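Local coordinates for separin (Saccharomyces cerevisiae, PDB 5U1T), which cleaves the cohesin subunit Scc1 as a caspase-like cysteine protease at the onset of anaphase, releasing sister chromatids for segregation, at residues K1185-I1190 and K1224-L1229; N1231-S1236 and E1372-L1377. One frame throughout, in Å; residues are numbered along the deposited sequence.

In the fold
Both contacts use the long helix 1209-1237, taken in series along the chain. In interaction 1 its residues 1224-1229 pack against the antiparallel helix 1180-1198. Interaction 2 starts two residues further on, where 1231-1236, in the C-terminal part of the same helix, meets residues 1372-1377 of the loop between strands 1353-1362 and 1382-1385. The centres of the two contacts lie about 13 Å apart. The side chains of Leu1187 (interaction 1) and Ile1233 (interaction 2) both touch Phe1369 of this loop. All four segments fall within the peptidase C50 region, away from Cys1497, the active-site residue inferred by similarity.

Interaction 1. Residues K1185-I1190 and K1224-L1229; sequences KKLLSI and KRMQQL
Ile1190 reaches across from helix 1180-1198 and lies against Arg1225 and Met1226 of helix 1209-1237. From its CB, CG2 branches to Met1226 CE at 3.7 Å. The other branch, CG1, stands anti to the carbonyl carbon (chi1 -68°) and lies 3.3 Å from Arg1225 NH2, oblique to the guanidinium. At the tip, CD1 reaches the backbone, 3.8 Å from Met1226 N, and approaches Leu1229 CD2 at 4.3 Å. An alanine here would probably open a gap beside Met1226 CE and Leu1229 CD2 and take away apolar support along the arginine chain, whose tip would still have Glu1193. Next to it in the same apolar interface, Leu1229 crosses Leu1187 at about a right angle, its CD2 sitting 3.6 Å from Leu1187 CB, while Leu1187 CD1 meets Met1226 CE at 3.8 Å. The polar contact is made by Arg1225, whose NH2 gives a weak, bent hydrogen bond (3.2 Å, 134°) to Ser1189 OG, in the guanidinium plane. Its stronger partner is Glu1193, one turn after Ser1189 on helix 1180-1198, salt-bridged to NH1 and weakly bonded to Ser1189. The axes of the two short segments approach to 10.1 Å at 159°: an antiparallel helix pair with an apolar seam and a charged edge, in the C50 peptidase region.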
ATOM      1  N   LYS A1185     -19.670  22.849 -32.078  1.00 57.95           N
ATOM      2  CA  LYS A1185     -18.713  22.280 -33.016  1.00 57.12           C
ATOM      3  C   LYS A1185     -18.295  23.230 -34.128  1.00 54.26           C
ATOM      4  O   LYS A1185     -17.110  23.422 -34.359  1.00 60.71           O
ATOM      5  CB  LYS A1185     -19.272  21.017 -33.652  1.00 61.48           C
ATOM      6  CG  LYS A1185     -18.712  19.753 -33.079  1.00 61.56           C
ATOM      7  CD  LYS A1185     -18.780  18.628 -34.101  1.00 70.40           C
ATOM      8  CE  LYS A1185     -17.925  18.937 -35.328  1.00 80.65           C
ATOM      9  NZ  LYS A1185     -17.741  17.722 -36.212  1.00 84.27           N
ATOM     10  N   LYS A1186     -19.261  23.798 -34.836  1.00 57.66           N
ATOM     11  CA  LYS A1186     -18.968  24.639 -35.992  1.00 56.49           C
ATOM     12  C   LYS A1186     -18.072  25.822 -35.614  1.00 60.21           C
ATOM     13  O   LYS A1186     -17.145  26.188 -36.356  1.00 58.51           O
ATOM     14  CB  LYS A1186     -20.262  25.135 -36.621  1.00 57.85           C
ATOM     15  CG  LYS A1186     -20.866  24.219 -37.673  1.00 63.68           C
ATOM     16  CD  LYS A1186     -22.212  24.789 -38.157  1.00 71.40           C
ATOM     17  CE  LYS A1186     -22.720  24.101 -39.423  1.00 79.27           C
ATOM     18  NZ  LYS A1186     -22.491  22.617 -39.379  1.00 77.89           N
ATOM     19  N   LEU A1187     -18.353  26.387 -34.440  1.00 55.94           N
ATOM     20  CA  LEU A1187     -17.637  27.537 -33.904  1.00 59.89           C
ATOM     21  C   LEU A1187     -16.205  27.216 -33.495  1.00 58.69           C
ATOM     22  O   LEU A1187     -15.266  27.940 -33.852  1.00 59.96           O
ATOM     23  CB  LEU A1187     -18.392  28.100 -32.698  1.00 57.31           C
ATOM     24  CG  LEU A1187     -17.749  29.291 -32.001  1.00 59.44           C
ATOM     25  CD1 LEU A1187     -17.814  30.522 -32.883  1.00 54.63           C
ATOM     26  CD2 LEU A1187     -18.409  29.531 -30.671  1.00 56.81           C
ATOM     27  N   LEU A1188     -16.055  26.147 -32.717  1.00 57.92           N
ATOM     28  CA  LEU A1188     -14.754  25.668 -32.271  1.00 57.93           C
ATOM     29  C   LEU A1188     -13.856  25.388 -33.471  1.00 58.05           C
ATOM     30  O   LEU A1188     -12.673  25.741 -33.475  1.00 55.41           O
ATOM     31  CB  LEU A1188     -14.905  24.412 -31.410  1.00 54.39           C
ATOM     32  CG  LEU A1188     -15.255  24.638 -29.938  1.00 56.86           C
ATOM     33  CD1 LEU A1188     -15.436  23.322 -29.206  1.00 43.91           C
ATOM     34  CD2 LEU A1188     -14.203  25.488 -29.261  1.00 47.90           C
ATOM     35  N   SER A1189     -14.429  24.770 -34.495  1.00 54.32           N
ATOM     36  CA  SER A1189     -13.704  24.546 -35.727  1.00 54.75           C
ATOM     37  C   SER A1189     -13.198  25.879 -36.314  1.00 64.99           C
ATOM     38  O   SER A1189     -12.014  26.000 -36.625  1.00 66.04           O
ATOM     39  CB  SER A1189     -14.584  23.805 -36.727  1.00 57.53           C
ATOM     40  OG  SER A1189     -14.170  24.083 -38.055  1.00 70.13           O
ATOM     41  N   ILE A1190     -14.092  26.866 -36.437  1.00 60.74           N
ATOM     42  CA  ILE A1190     -13.745  28.210 -36.896  1.00 59.76           C
ATOM     43  C   ILE A1190     -12.682  28.857 -36.019  1.00 63.48           C
ATOM     44  O   ILE A1190     -11.663  29.335 -36.522  1.00 66.35           O
ATOM     45  CB  ILE A1190     -14.979  29.146 -36.922  1.00 62.36           C
ATOM     46  CG1 ILE A1190     -15.981  28.708 -38.003  1.00 61.78           C
ATOM     47  CG2 ILE A1190     -14.551  30.589 -37.140  1.00 52.35           C
ATOM     48  CD1 ILE A1190     -17.367  29.290 -37.828  1.00 56.79           C
ATOM     49  N   LYS A1224     -16.494  35.137 -42.451  1.00 65.52           N
ATOM     50  CA  LYS A1224     -17.842  34.980 -42.997  1.00 68.72           C
ATOM     51  C   LYS A1224     -18.527  33.754 -42.413  1.00 73.42           C
ATOM     52  O   LYS A1224     -19.739  33.784 -42.154  1.00 73.08           O
ATOM     53  CB  LYS A1224     -17.844  34.873 -44.527  1.00 71.89           C
ATOM     54  CG  LYS A1224     -19.263  34.816 -45.138  1.00 73.82           C
ATOM     55  CD  LYS A1224     -19.216  34.710 -46.671  1.00 84.98           C
ATOM     56  CE  LYS A1224     -20.603  34.896 -47.341  1.00 93.49           C
ATOM     57  NZ  LYS A1224     -20.588  35.659 -48.679  1.00 90.66           N
ATOM     58  N   ARG A1225     -17.762  32.679 -42.226  1.00 68.01           N
ATOM     59  CA  ARG A1225     -18.298  31.475 -41.618  1.00 60.95           C
ATOM     60  C   ARG A1225     -18.842  31.782 -40.227  1.00 65.28           C
ATOM     61  O   ARG A1225     -19.919  31.303 -39.863  1.00 62.63           O
ATOM     62  CB  ARG A1225     -17.237  30.391 -41.553  1.00 61.28           C
ATOM     63  CG  ARG A1225     -16.913  29.785 -42.893  1.00 61.99           C
ATOM     64  CD  ARG A1225     -15.773  28.775 -42.774  1.00 66.80           C
ATOM     65  NE  ARG A1225     -15.877  27.911 -41.595  1.00 68.63           N
ATOM     66  CZ  ARG A1225     -14.934  27.047 -41.213  1.00 69.33           C
ATOM     67  NH1 ARG A1225     -13.813  26.922 -41.915  1.00 64.78           N
ATOM     68  NH2 ARG A1225     -15.107  26.297 -40.128  1.00 70.52           N
ATOM     69  N   MET A1226     -18.119  32.601 -39.460  1.00 66.86           N
ATOM     70  CA  MET A1226     -18.583  32.938 -38.115  1.00 66.27           C
ATOM     71  C   MET A1226     -19.807  33.852 -38.119  1.00 65.60           C
ATOM     72  O   MET A1226     -20.746  33.654 -37.338  1.00 65.66           O
ATOM     73  CB  MET A1226     -17.493  33.594 -37.287  1.00 58.06           C
ATOM     74  CG  MET A1226     -17.993  33.851 -35.881  1.00 57.38           C
ATOM     75  SD  MET A1226     -16.768  34.450 -34.732  1.00 70.20           S
ATOM     76  CE  MET A1226     -15.659  33.036 -34.651  1.00 60.66           C
ATOM     77  N   GLN A1227     -19.788  34.860 -38.980  1.00 63.30           N
ATOM     78  CA  GLN A1227     -20.950  35.714 -39.159  1.00 64.95           C
ATOM     79  C   GLN A1227     -22.198  34.905 -39.521  1.00 61.98           C
ATOM     80  O   GLN A1227     -23.287  35.166 -39.016  1.00 61.27           O
ATOM     81  CB  GLN A1227     -20.691  36.748 -40.248  1.00 69.80           C
ATOM     82  CG  GLN A1227     -21.954  37.493 -40.681  1.00 70.37           C
ATOM     83  CD  GLN A1227     -21.697  38.520 -41.760  1.00 69.55           C
ATOM     84  OE1 GLN A1227     -21.073  38.225 -42.786  1.00 72.35           O
ATOM     85  NE2 GLN A1227     -22.174  39.745 -41.535  1.00 72.12           N
ATOM     86  N   GLN A1228     -22.026  33.922 -40.397  1.00 62.48           N
ATOM     87  CA  GLN A1228     -23.134  33.100 -40.834  1.00 63.05           C
ATOM     88  C   GLN A1228     -23.670  32.263 -39.683  1.00 63.44           C
ATOM     89  O   GLN A1228     -24.878  32.142 -39.520  1.00 67.06           O
ATOM     90  CB  GLN A1228     -22.713  32.214 -42.000  1.00 57.34           C
ATOM     91  CG  GLN A1228     -22.983  32.837 -43.356  1.00 60.12           C
ATOM     92  CD  GLN A1228     -22.149  32.206 -44.462  1.00 75.59           C
ATOM     93  OE1 GLN A1228     -21.369  31.269 -44.219  1.00 74.33           O
ATOM     94  NE2 GLN A1228     -22.288  32.727 -45.682  1.00 74.47           N
ATOM     95  N   LEU A1229     -22.780  31.703 -38.877  1.00 60.96           N
ATOM     96  CA  LEU A1229     -23.193  30.873 -37.755  1.00 60.74           C
ATOM     97  C   LEU A1229     -24.018  31.675 -36.751  1.00 61.67           C
ATOM     98  O   LEU A1229     -25.037  31.206 -36.248  1.00 62.08           O
ATOM     99  CB  LEU A1229     -21.969  30.259 -37.069  1.00 58.90           C
ATOM    100  CG  LEU A1229     -22.173  29.439 -35.795  1.00 59.08           C
ATOM    101  CD1 LEU A1229     -23.048  28.221 -36.064  1.00 59.99           C
ATOM    102  CD2 LEU A1229     -20.832  29.019 -35.231  1.00 56.70           C
TER

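Interaction 2. Residues N1231-S1236 and E1372-L1377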
ATOM      1  N   ASN A1231     -25.647  34.375 -37.429  1.00 60.87           N
ATOM      2  CA  ASN A1231     -26.893  34.627 -38.108  1.00 65.26           C
ATOM      3  C   ASN A1231     -27.871  33.477 -37.934  1.00 63.21           C
ATOM      4  O   ASN A1231     -29.015  33.705 -37.539  1.00 64.11           O
ATOM      5  CB  ASN A1231     -26.647  34.897 -39.575  1.00 62.28           C
ATOM      6  CG  ASN A1231     -26.931  36.315 -39.924  1.00 70.77           C
ATOM      7  OD1 ASN A1231     -26.098  37.206 -39.676  1.00 63.50           O
ATOM      8  ND2 ASN A1231     -28.139  36.563 -40.470  1.00 71.62           N
ATOM      9  N   ASN A1232     -27.415  32.252 -38.202  1.00 62.83           N
ATOM     10  CA  ASN A1232     -28.242  31.056 -38.022  1.00 66.99           C
ATOM     11  C   ASN A1232     -28.822  30.997 -36.629  1.00 65.73           C
ATOM     12  O   ASN A1232     -29.998  30.709 -36.445  1.00 65.88           O
ATOM     13  CB  ASN A1232     -27.454  29.765 -38.264  1.00 69.76           C
ATOM     14  CG  ASN A1232     -26.937  29.630 -39.695  1.00 77.77           C
ATOM     15  OD1 ASN A1232     -27.382  30.330 -40.623  1.00 75.61           O
ATOM     16  ND2 ASN A1232     -25.982  28.703 -39.880  1.00 87.60           N
ATOM     17  N   ILE A1233     -27.974  31.268 -35.647  1.00 66.30           N
ATOM     18  CA  ILE A1233     -28.383  31.208 -34.259  1.00 64.74           C
ATOM     19  C   ILE A1233     -29.477  32.243 -33.985  1.00 63.63           C
ATOM     20  O   ILE A1233     -30.530  31.888 -33.459  1.00 66.41           O
ATOM     21  CB  ILE A1233     -27.166  31.386 -33.331  1.00 60.41           C
ATOM     22  CG1 ILE A1233     -26.421  30.047 -33.248  1.00 63.38           C
ATOM     23  CG2 ILE A1233     -27.600  31.858 -31.954  1.00 58.32           C
ATOM     24  CD1 ILE A1233     -24.992  30.119 -32.739  1.00 61.22           C
ATOM     25  N   GLU A1234     -29.244  33.496 -34.373  1.00 63.77           N
ATOM     26  CA  GLU A1234     -30.255  34.559 -34.264  1.00 63.03           C
ATOM     27  C   GLU A1234     -31.602  34.179 -34.836  1.00 61.20           C
ATOM     28  O   GLU A1234     -32.645  34.464 -34.257  1.00 61.92           O
ATOM     29  CB  GLU A1234     -29.791  35.818 -34.981  1.00 59.75           C
ATOM     30  CG  GLU A1234     -29.091  36.795 -34.103  1.00 62.28           C
ATOM     31  CD  GLU A1234     -28.596  37.979 -34.879  1.00 63.17           C
ATOM     32  OE1 GLU A1234     -29.449  38.629 -35.512  1.00 67.26           O
ATOM     33  OE2 GLU A1234     -27.371  38.249 -34.863  1.00 60.52           O
ATOM     34  N   ASN A1235     -31.559  33.544 -35.997  1.00 63.80           N
ATOM     35  CA  ASN A1235     -32.751  33.309 -36.796  1.00 64.31           C
ATOM     36  C   ASN A1235     -33.350  31.925 -36.551  1.00 65.32           C
ATOM     37  O   ASN A1235     -34.235  31.496 -37.277  1.00 73.48           O
ATOM     38  CB  ASN A1235     -32.424  33.493 -38.292  1.00 64.13           C
ATOM     39  CG  ASN A1235     -31.936  34.922 -38.635  1.00 66.08           C
ATOM     40  OD1 ASN A1235     -32.395  35.912 -38.052  1.00 68.28           O
ATOM     41  ND2 ASN A1235     -31.008  35.024 -39.588  1.00 65.45           N
ATOM     42  N   SER A1236     -32.864  31.227 -35.533  1.00 60.13           N
ATOM     43  CA  SER A1236     -33.370  29.900 -35.218  1.00 64.88           C
ATOM     44  C   SER A1236     -33.731  29.789 -33.760  1.00 70.08           C
ATOM     45  O   SER A1236     -34.851  29.409 -33.401  1.00 76.89           O
ATOM     46  CB  SER A1236     -32.347  28.821 -35.547  1.00 65.77           C
ATOM     47  OG  SER A1236     -32.309  28.576 -36.934  1.00 73.89           O
ATOM     48  N   GLU A1372     -22.795  38.842 -27.283  1.00 54.86           N
ATOM     49  CA  GLU A1372     -22.924  40.284 -27.359  1.00 54.62           C
ATOM     50  C   GLU A1372     -22.925  40.785 -28.800  1.00 56.25           C
ATOM     51  O   GLU A1372     -23.231  41.935 -29.050  1.00 59.02           O
ATOM     52  CB  GLU A1372     -21.806  40.961 -26.556  1.00 54.45           C
ATOM     53  CG  GLU A1372     -21.816  40.616 -25.058  1.00 57.59           C
ATOM     54  CD  GLU A1372     -20.994  39.359 -24.701  1.00 58.28           C
ATOM     55  OE1 GLU A1372     -20.668  38.564 -25.609  1.00 53.93           O
ATOM     56  OE2 GLU A1372     -20.666  39.176 -23.506  1.00 57.95           O
ATOM     57  N   CYS A1373     -22.623  39.922 -29.759  1.00 53.44           N
ATOM     58  CA  CYS A1373     -22.603  40.373 -31.137  1.00 56.06           C
ATOM     59  C   CYS A1373     -23.845  39.970 -31.941  1.00 59.68           C
ATOM     60  O   CYS A1373     -23.985  40.344 -33.107  1.00 65.64           O
ATOM     61  CB  CYS A1373     -21.323  39.887 -31.795  1.00 52.77           C
ATOM     62  SG  CYS A1373     -19.875  40.771 -31.044  1.00 70.27           S
ATOM     63  N   LEU A1374     -24.762  39.238 -31.312  1.00 56.01           N
ATOM     64  CA  LEU A1374     -26.091  39.035 -31.894  1.00 60.12           C
ATOM     65  C   LEU A1374     -26.770  40.400 -32.127  1.00 61.85           C
ATOM     66  O   LEU A1374     -26.593  41.334 -31.333  1.00 59.61           O
ATOM     67  CB  LEU A1374     -26.944  38.139 -30.993  1.00 55.79           C
ATOM     68  CG  LEU A1374     -26.391  36.717 -30.872  1.00 56.51           C
ATOM     69  CD1 LEU A1374     -27.323  35.797 -30.091  1.00 49.66           C
ATOM     70  CD2 LEU A1374     -26.098  36.153 -32.244  1.00 53.58           C
ATOM     71  N   SER A1375     -27.528  40.520 -33.214  1.00 56.90           N
ATOM     72  CA  SER A1375     -28.045  41.831 -33.627  1.00 64.86           C
ATOM     73  C   SER A1375     -28.922  42.509 -32.560  1.00 58.71           C
ATOM     74  O   SER A1375     -28.932  43.740 -32.458  1.00 57.88           O
ATOM     75  CB  SER A1375     -28.828  41.712 -34.931  1.00 58.41           C
ATOM     76  OG  SER A1375     -29.994  40.932 -34.742  1.00 64.89           O
ATOM     77  N   PHE A1376     -29.621  41.710 -31.756  1.00 53.65           N
ATOM     78  CA  PHE A1376     -30.418  42.261 -30.672  1.00 51.11           C
ATOM     79  C   PHE A1376     -29.627  42.477 -29.379  1.00 53.75           C
ATOM     80  O   PHE A1376     -30.185  42.910 -28.385  1.00 52.34           O
ATOM     81  CB  PHE A1376     -31.636  41.372 -30.403  1.00 58.94           C
ATOM     82  CG  PHE A1376     -31.309  39.937 -30.034  1.00 56.77           C
ATOM     83  CD1 PHE A1376     -31.114  39.572 -28.710  1.00 57.81           C
ATOM     84  CD2 PHE A1376     -31.257  38.947 -31.010  1.00 59.00           C
ATOM     85  CE1 PHE A1376     -30.828  38.231 -28.362  1.00 58.77           C
ATOM     86  CE2 PHE A1376     -30.970  37.611 -30.673  1.00 59.14           C
ATOM     87  CZ  PHE A1376     -30.763  37.255 -29.352  1.00 55.67           C
ATOM     88  N   LEU A1377     -28.330  42.186 -29.389  1.00 57.05           N
ATOM     89  CA  LEU A1377     -27.492  42.461 -28.215  1.00 54.65           C
ATOM     90  C   LEU A1377     -26.415  43.507 -28.499  1.00 57.54           C
ATOM     91  O   LEU A1377     -26.015  44.228 -27.595  1.00 52.37           O
ATOM     92  CB  LEU A1377     -26.835  41.177 -27.697  1.00 52.78           C
ATOM     93  CG  LEU A1377     -27.803  40.161 -27.085  1.00 55.74           C
ATOM     94  CD1 LEU A1377     -27.069  39.013 -26.416  1.00 58.75           C
ATOM     95  CD2 LEU A1377     -28.767  40.845 -26.114  1.00 54.19           C
TER
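Glu1234 of helix 1209-1237 carries the polar part of this contact, with Ser1375 of the loop as its partner. Its carboxylate takes two hydrogen bonds from that one residue. Ser1375 OG donates to Glu1234 OE1 over 2.5 Å, a modelled distance that is very short and not to be pressed at this resolution. The backbone Ser1375 N donates to Glu1234 OE2 at 2.8 Å with an angle of 155°, coming from well above the carboxylate plane. The serine hydroxyl sits between its own backbone N and carbonyl carbon (chi1 66°), which turns OG to the carboxylate that the amide also meets. Apolar contacts flank this polar pair. Glu1234 CG lies 3.6 Å from Leu1374 CD2 and 4.0 Å from Phe1376 CE2, the carboxylate and ring planes standing 83° apart. More loosely, Ile1233 CG2 approaches Leu1374 CD1 at 4.4 Å. Within the loop, Leu1374 CB rests over one face of the Phe1376 ring toward its rim. Phe1238 and Phe1245 extend the aromatic packing around Phe1376. The arrangement is a helix-to-loop junction in which one glutamate binds both the amide and the hydroxyl of a serine, fastening the loop between two parallel strands of the mixed sheet to the C-terminal part of helix 1209-1237.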